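Local structure of ricin B lectin (Clostridium thermocellum, 3VSF) at residues G53-G61 against K317-W325; L224-Q232 against L269-Y277. The protein is an exo-beta-1,3-galactanase that probably cleaves beta-1,3-galactan through its family 43 hydrolase domain and also carries a galactose-binding beta-trefoil module. All coordinates share one frame; numbering follows the deposited sequence.

In the fold
Both contacts lie in the five-bladed beta-propeller of the family 43 hydrolase. Contact 1 joins the loop that leads into the first blade (61-105) to the start of strand 322-330 of the last (288-337) and the turn before it. It lies where the first and last blades meet. Contact 2 joins the outer edge strand 221-228 of the third blade to a loop of the fourth, 237-279. In sequence it falls between the two halves of contact 1. The contacts share no sheet. Their centres are about 31 Å apart, with about 16 Å between nearest atoms. One lies at the junction of the first and last blades, the other between the third and fourth. Neither lies near the galactose-binding residues of the trefoil module.

Contact 1. Residues G53-G61 against K317-W325; sequences GNVIHAHGG and KVNDSQYVW
This is a buried polar and aromatic contact where the first and last blades of the beta-propeller meet. Y323, at the start of strand 322-330, meets I56, A58 and H59 in the loop before strand 61-66. The Y323 hydroxyl holds the loop backbone at two points. It donates to I56 O (OH to O 2.7 Å), reaching that carbonyl from above its plane. It also accepts a hydrogen bond from A58 N (N to OH 2.8 Å), with an N-H...O angle of 159°. The two backbone partners are two residues apart in the chain. H59 lies across Y323, with the ring planes oblique at 49°. Its CG sits beside the backbone N (chi1 -50°), which brings the ring up against S321 and Y323. S321 CB lies over the middle of one imidazole face, 4.0 Å from the ring centroid. V318 CG1 lies beside the ring. H59 NE2 makes a weak hydrogen bond to N319 O at 3.5 Å. Around the contact, W72 of strand 69-77 meets Y323 edge-to-face and also touches I56 and A58. Q322 pairs through its backbone with R309 of strand 301-309. Y323 pairs with G45 and T46, just after strand 41-43.

Contact 2. Residues L224-Q232 against L269-Y277; sequences LKAKLFVGQ and LASGWSQLY
The backbones come closest at A226 and A270, with CA atoms 5.4 Å apart, and separate to 8.2 Å at L228 and W273. This is an interface between neighbouring blades of the five-bladed beta-propeller. The outer edge strand 221-228 of one blade lies against the loop between strands 261-266 and 277-279 of the next. K225 and A226 form a classic beta bulge opposite L211 of strand 208-214, and both side chains set out toward the loop. A226 CB packs on A270 O at 3.5 Å. K225 bends at chi2 and brings its CE alongside A270 CB. Further on, L228 lies against the W273 indole. Its CD1 sits over one indole face, offset toward the rim, while CD2 meets W273 CD1 obliquely at 3.6 Å. F229 ends the run at the start of a type II turn to Q232. With CG beside the backbone N (chi1 -53°), its ring reaches S274 and L276 of the loop. L276 comes from the opposite direction. Its CD1 lies over one face of the F229 ring, 4.0 Å from the centroid and 19° off the normal. S274 O meets the F229 ring at its edge, near the ring plane. Y246 and L248 of strand 246-251 also touch W273, and L248 touches F229. The indole is held within its own loop: W273 NE1 donates to L269 O at 3.0 Å, with L269 O in the ring plane and the N-H angle at 162°.

Contact 1. Residues G53-G61 against K317-W325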
# COMPACT_ATOMS: atom_id res chain seq x y z
N GLY A 53 21.47 10.08 8.48
CA GLY A 53 21.16 9.46 9.76
C GLY A 53 20.02 10.17 10.47
O GLY A 53 19.80 9.96 11.67
N ASN A 54 19.29 11.00 9.73
CA ASN A 54 18.17 11.74 10.29
C ASN A 54 16.82 11.22 9.81
O ASN A 54 16.70 10.71 8.69
CB ASN A 54 18.30 13.23 9.98
CG ASN A 54 19.34 13.92 10.85
OD1 ASN A 54 19.00 14.69 11.75
ND2 ASN A 54 20.61 13.63 10.60
N VAL A 55 15.80 11.36 10.65
CA VAL A 55 14.46 10.90 10.33
C VAL A 55 13.87 11.65 9.13
O VAL A 55 13.78 12.87 9.13
CB VAL A 55 13.52 11.04 11.54
CG1 VAL A 55 13.69 12.40 12.21
CG2 VAL A 55 12.07 10.82 11.12
N ILE A 56 13.47 10.89 8.12
CA ILE A 56 12.82 11.46 6.94
C ILE A 56 11.45 12.03 7.30
O ILE A 56 10.64 11.36 7.94
CB ILE A 56 12.67 10.41 5.82
CG1 ILE A 56 14.04 9.92 5.36
CG2 ILE A 56 11.89 10.99 4.65
CD1 ILE A 56 13.98 8.88 4.26
N HIS A 57 11.20 13.27 6.89
CA HIS A 57 9.92 13.92 7.16
C HIS A 57 9.21 14.33 5.87
O HIS A 57 9.27 15.48 5.45
CB HIS A 57 10.10 15.13 8.07
CG HIS A 57 11.24 16.03 7.67
ND1 HIS A 57 11.05 17.23 7.03
CD2 HIS A 57 12.57 15.89 7.83
CE1 HIS A 57 12.22 17.80 6.81
NE2 HIS A 57 13.16 17.01 7.28
N ALA A 58 8.53 13.37 5.24
CA ALA A 58 7.79 13.62 4.01
C ALA A 58 6.39 13.03 4.09
O ALA A 58 6.01 12.18 3.28
CB ALA A 58 8.55 13.06 2.81
N HIS A 59 5.62 13.50 5.06
CA HIS A 59 4.28 12.97 5.31
C HIS A 59 3.30 13.35 4.20
O HIS A 59 3.43 14.40 3.58
CB HIS A 59 3.77 13.47 6.66
CG HIS A 59 4.74 13.26 7.78
ND1 HIS A 59 5.75 12.33 7.72
CD2 HIS A 59 4.85 13.87 8.98
CE1 HIS A 59 6.45 12.37 8.84
NE2 HIS A 59 5.92 13.30 9.63
N GLY A 60 2.33 12.47 3.95
CA GLY A 60 1.37 12.67 2.88
C GLY A 60 2.06 12.91 1.55
O GLY A 60 1.51 13.54 0.65
N GLY A 61 3.28 12.38 1.43
CA GLY A 61 4.11 12.66 0.28
C GLY A 61 3.76 11.91 -0.99
O GLY A 61 2.72 11.26 -1.09
N LYS A 317 2.24 14.11 17.50
CA LYS A 317 2.32 15.19 16.53
C LYS A 317 2.56 14.63 15.13
O LYS A 317 3.14 13.56 14.98
CB LYS A 317 3.43 16.18 16.91
CG LYS A 317 4.82 15.57 16.96
CD LYS A 317 5.84 16.57 17.48
CE LYS A 317 7.22 15.94 17.61
NZ LYS A 317 8.21 16.87 18.21
N VAL A 318 2.11 15.36 14.12
CA VAL A 318 2.21 14.92 12.74
C VAL A 318 3.63 14.46 12.38
O VAL A 318 3.81 13.49 11.65
CB VAL A 318 1.77 16.03 11.76
CG1 VAL A 318 1.97 15.58 10.32
CG2 VAL A 318 0.32 16.40 12.01
N ASN A 319 4.63 15.17 12.89
CA ASN A 319 6.02 14.87 12.57
C ASN A 319 6.48 13.51 13.10
O ASN A 319 7.53 13.00 12.70
CB ASN A 319 6.95 15.97 13.08
CG ASN A 319 6.65 17.32 12.45
OD1 ASN A 319 7.19 17.65 11.39
ND2 ASN A 319 5.78 18.09 13.09
N ASP A 320 5.70 12.93 14.01
CA ASP A 320 6.02 11.63 14.58
C ASP A 320 5.34 10.50 13.81
O ASP A 320 5.30 9.36 14.27
CB ASP A 320 5.64 11.57 16.05
CG ASP A 320 6.49 12.47 16.92
OD1 ASP A 320 7.65 12.74 16.54
OD2 ASP A 320 6.00 12.91 17.98
N SER A 321 4.81 10.82 12.63
CA SER A 321 4.13 9.83 11.80
C SER A 321 5.13 8.91 11.11
O SER A 321 6.18 9.36 10.63
CB SER A 321 3.24 10.52 10.76
OG SER A 321 2.20 11.24 11.39
N GLN A 322 4.80 7.63 11.05
CA GLN A 322 5.66 6.64 10.41
C GLN A 322 5.16 6.29 9.01
O GLN A 322 4.06 6.69 8.63
CB GLN A 322 5.75 5.38 11.28
CG GLN A 322 6.42 5.62 12.63
CD GLN A 322 5.92 4.68 13.71
OE1 GLN A 322 4.83 4.12 13.61
NE2 GLN A 322 6.71 4.52 14.76
N TYR A 323 5.97 5.56 8.25
CA TYR A 323 5.62 5.23 6.87
C TYR A 323 5.39 3.74 6.68
O TYR A 323 5.97 2.91 7.39
CB TYR A 323 6.70 5.73 5.91
CG TYR A 323 7.10 7.17 6.14
CD1 TYR A 323 6.30 8.21 5.70
CD2 TYR A 323 8.28 7.48 6.80
CE1 TYR A 323 6.66 9.53 5.92
CE2 TYR A 323 8.66 8.79 7.02
CZ TYR A 323 7.84 9.81 6.57
OH TYR A 323 8.21 11.12 6.79
N VAL A 324 4.55 3.40 5.71
CA VAL A 324 4.26 2.01 5.39
C VAL A 324 4.32 1.79 3.88
O VAL A 324 3.45 2.24 3.14
CB VAL A 324 2.88 1.58 5.90
CG1 VAL A 324 2.50 0.21 5.36
CG2 VAL A 324 2.85 1.58 7.43
N TRP A 325 5.36 1.10 3.42
CA TRP A 325 5.51 0.80 2.00
C TRP A 325 5.27 -0.68 1.72
O TRP A 325 5.83 -1.55 2.38
CB TRP A 325 6.89 1.21 1.50
CG TRP A 325 7.09 2.70 1.43
CD1 TRP A 325 6.24 3.66 1.89
CD2 TRP A 325 8.20 3.39 0.85
NE1 TRP A 325 6.75 4.91 1.64
CE2 TRP A 325 7.96 4.77 1.00
CE3 TRP A 325 9.37 2.98 0.21
CZ2 TRP A 325 8.84 5.74 0.55
CZ3 TRP A 325 10.26 3.94 -0.24
CH2 TRP A 325 9.99 5.31 -0.07

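Contact 2. Residues L224-Q232 against L269-Y277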
# COMPACT_ATOMS: atom_id res chain seq x y z
N LEU A 224 -13.41 19.96 -16.13
CA LEU A 224 -13.80 18.96 -15.14
C LEU A 224 -14.04 17.63 -15.85
O LEU A 224 -15.12 17.41 -16.40
CB LEU A 224 -15.06 19.41 -14.39
CG LEU A 224 -15.52 18.58 -13.18
CD1 LEU A 224 -16.37 17.39 -13.61
CD2 LEU A 224 -14.34 18.14 -12.33
N LYS A 225 -13.04 16.77 -15.84
CA LYS A 225 -13.10 15.51 -16.58
C LYS A 225 -14.28 14.64 -16.16
O LYS A 225 -15.04 14.16 -17.00
CB LYS A 225 -11.79 14.73 -16.44
CG LYS A 225 -11.67 13.55 -17.39
CD LYS A 225 -11.85 13.99 -18.83
CE LYS A 225 -11.77 12.82 -19.79
NZ LYS A 225 -11.99 13.24 -21.20
N ALA A 226 -14.44 14.44 -14.85
CA ALA A 226 -15.53 13.61 -14.34
C ALA A 226 -15.69 13.69 -12.83
O ALA A 226 -14.74 13.97 -12.10
CB ALA A 226 -15.34 12.17 -14.78
N LYS A 227 -16.91 13.44 -12.37
CA LYS A 227 -17.18 13.30 -10.94
C LYS A 227 -17.22 11.81 -10.60
O LYS A 227 -17.95 11.04 -11.22
CB LYS A 227 -18.52 13.95 -10.58
CG LYS A 227 -18.57 15.45 -10.81
CD LYS A 227 -19.91 16.03 -10.38
CE LYS A 227 -19.95 17.54 -10.56
NZ LYS A 227 -21.24 18.12 -10.11
N LEU A 228 -16.42 11.41 -9.62
CA LEU A 228 -16.26 9.99 -9.30
C LEU A 228 -16.70 9.64 -7.89
O LEU A 228 -16.31 10.29 -6.92
CB LEU A 228 -14.80 9.57 -9.51
CG LEU A 228 -14.21 9.89 -10.88
CD1 LEU A 228 -12.73 9.53 -10.92
CD2 LEU A 228 -14.97 9.16 -11.98
N PHE A 229 -17.53 8.60 -7.78
CA PHE A 229 -17.95 8.08 -6.48
C PHE A 229 -18.66 9.13 -5.65
O PHE A 229 -18.24 9.46 -4.54
CB PHE A 229 -16.74 7.52 -5.72
CG PHE A 229 -15.94 6.52 -6.50
CD1 PHE A 229 -16.57 5.64 -7.37
CD2 PHE A 229 -14.57 6.46 -6.38
CE1 PHE A 229 -15.84 4.72 -8.09
CE2 PHE A 229 -13.83 5.54 -7.10
CZ PHE A 229 -14.47 4.67 -7.96
N VAL A 230 -19.75 9.67 -6.19
CA VAL A 230 -20.50 10.73 -5.53
C VAL A 230 -21.21 10.23 -4.27
O VAL A 230 -21.80 9.15 -4.26
CB VAL A 230 -21.53 11.37 -6.48
CG1 VAL A 230 -20.83 12.00 -7.67
CG2 VAL A 230 -22.55 10.33 -6.95
N GLY A 231 -21.13 11.02 -3.20
CA GLY A 231 -21.79 10.70 -1.95
C GLY A 231 -21.19 9.52 -1.21
O GLY A 231 -21.69 9.12 -0.16
N GLN A 232 -20.12 8.96 -1.76
CA GLN A 232 -19.48 7.79 -1.16
C GLN A 232 -18.32 8.19 -0.25
O GLN A 232 -17.79 7.36 0.50
CB GLN A 232 -19.02 6.82 -2.25
CG GLN A 232 -20.17 6.26 -3.08
CD GLN A 232 -19.70 5.40 -4.23
OE1 GLN A 232 -18.51 5.18 -4.42
NE2 GLN A 232 -20.65 4.89 -5.02
N LEU A 269 -11.25 7.32 -18.32
CA LEU A 269 -11.29 8.22 -17.17
C LEU A 269 -12.66 8.90 -17.03
O LEU A 269 -13.12 9.15 -15.92
CB LEU A 269 -10.20 9.29 -17.28
CG LEU A 269 -8.76 8.81 -17.11
CD1 LEU A 269 -7.78 9.93 -17.44
CD2 LEU A 269 -8.53 8.30 -15.69
N ALA A 270 -13.29 9.18 -18.16
CA ALA A 270 -14.57 9.87 -18.17
C ALA A 270 -15.68 9.03 -17.55
O ALA A 270 -16.45 9.51 -16.72
CB ALA A 270 -14.94 10.28 -19.59
N SER A 271 -15.76 7.76 -17.96
CA SER A 271 -16.79 6.86 -17.48
C SER A 271 -16.35 5.40 -17.56
O SER A 271 -15.26 5.10 -18.02
CB SER A 271 -18.08 7.06 -18.28
OG SER A 271 -17.88 6.77 -19.65
N GLY A 272 -17.22 4.51 -17.09
CA GLY A 272 -16.94 3.08 -17.14
C GLY A 272 -16.28 2.57 -15.87
O GLY A 272 -15.80 1.44 -15.83
N TRP A 273 -16.25 3.41 -14.84
CA TRP A 273 -15.65 3.02 -13.57
C TRP A 273 -16.47 1.94 -12.87
O TRP A 273 -17.69 1.93 -12.94
CB TRP A 273 -15.48 4.24 -12.66
CG TRP A 273 -14.35 5.13 -13.07
CD1 TRP A 273 -14.40 6.20 -13.91
CD2 TRP A 273 -12.98 5.01 -12.66
NE1 TRP A 273 -13.16 6.76 -14.05
CE2 TRP A 273 -12.27 6.05 -13.29
CE3 TRP A 273 -12.29 4.13 -11.82
CZ2 TRP A 273 -10.90 6.23 -13.10
CZ3 TRP A 273 -10.93 4.32 -11.64
CH2 TRP A 273 -10.25 5.36 -12.28
N SER A 274 -15.77 1.04 -12.19
CA SER A 274 -16.42 -0.07 -11.50
C SER A 274 -16.84 0.33 -10.09
O SER A 274 -16.70 1.49 -9.70
CB SER A 274 -15.48 -1.27 -11.42
OG SER A 274 -14.35 -0.99 -10.62
N GLN A 275 -17.36 -0.63 -9.34
CA GLN A 275 -17.70 -0.42 -7.94
C GLN A 275 -16.44 -0.50 -7.10
O GLN A 275 -15.37 -0.83 -7.60
CB GLN A 275 -18.72 -1.46 -7.48
CG GLN A 275 -18.38 -2.89 -7.89
CD GLN A 275 -19.41 -3.89 -7.42
OE1 GLN A 275 -19.51 -4.20 -6.23
NE2 GLN A 275 -20.20 -4.41 -8.36
N LEU A 276 -16.56 -0.19 -5.81
CA LEU A 276 -15.42 -0.21 -4.91
C LEU A 276 -15.12 -1.62 -4.42
O LEU A 276 -16.02 -2.34 -3.99
CB LEU A 276 -15.64 0.72 -3.72
CG LEU A 276 -15.64 2.23 -3.99
CD1 LEU A 276 -14.36 2.66 -4.70
CD2 LEU A 276 -16.87 2.64 -4.79
N TYR A 277 -13.85 -2.01 -4.49
CA TYR A 277 -13.41 -3.31 -4.00
C TYR A 277 -12.41 -3.14 -2.87
O TYR A 277 -11.46 -2.36 -2.98
CB TYR A 277 -12.80 -4.14 -5.13
CG TYR A 277 -13.77 -4.50 -6.23
CD1 TYR A 277 -14.67 -5.54 -6.08
CD2 TYR A 277 -13.77 -3.80 -7.43
CE1 TYR A 277 -15.56 -5.87 -7.08
CE2 TYR A 277 -14.66 -4.12 -8.44
CZ TYR A 277 -15.55 -5.16 -8.27
OH TYR A 277 -16.43 -5.49 -9.27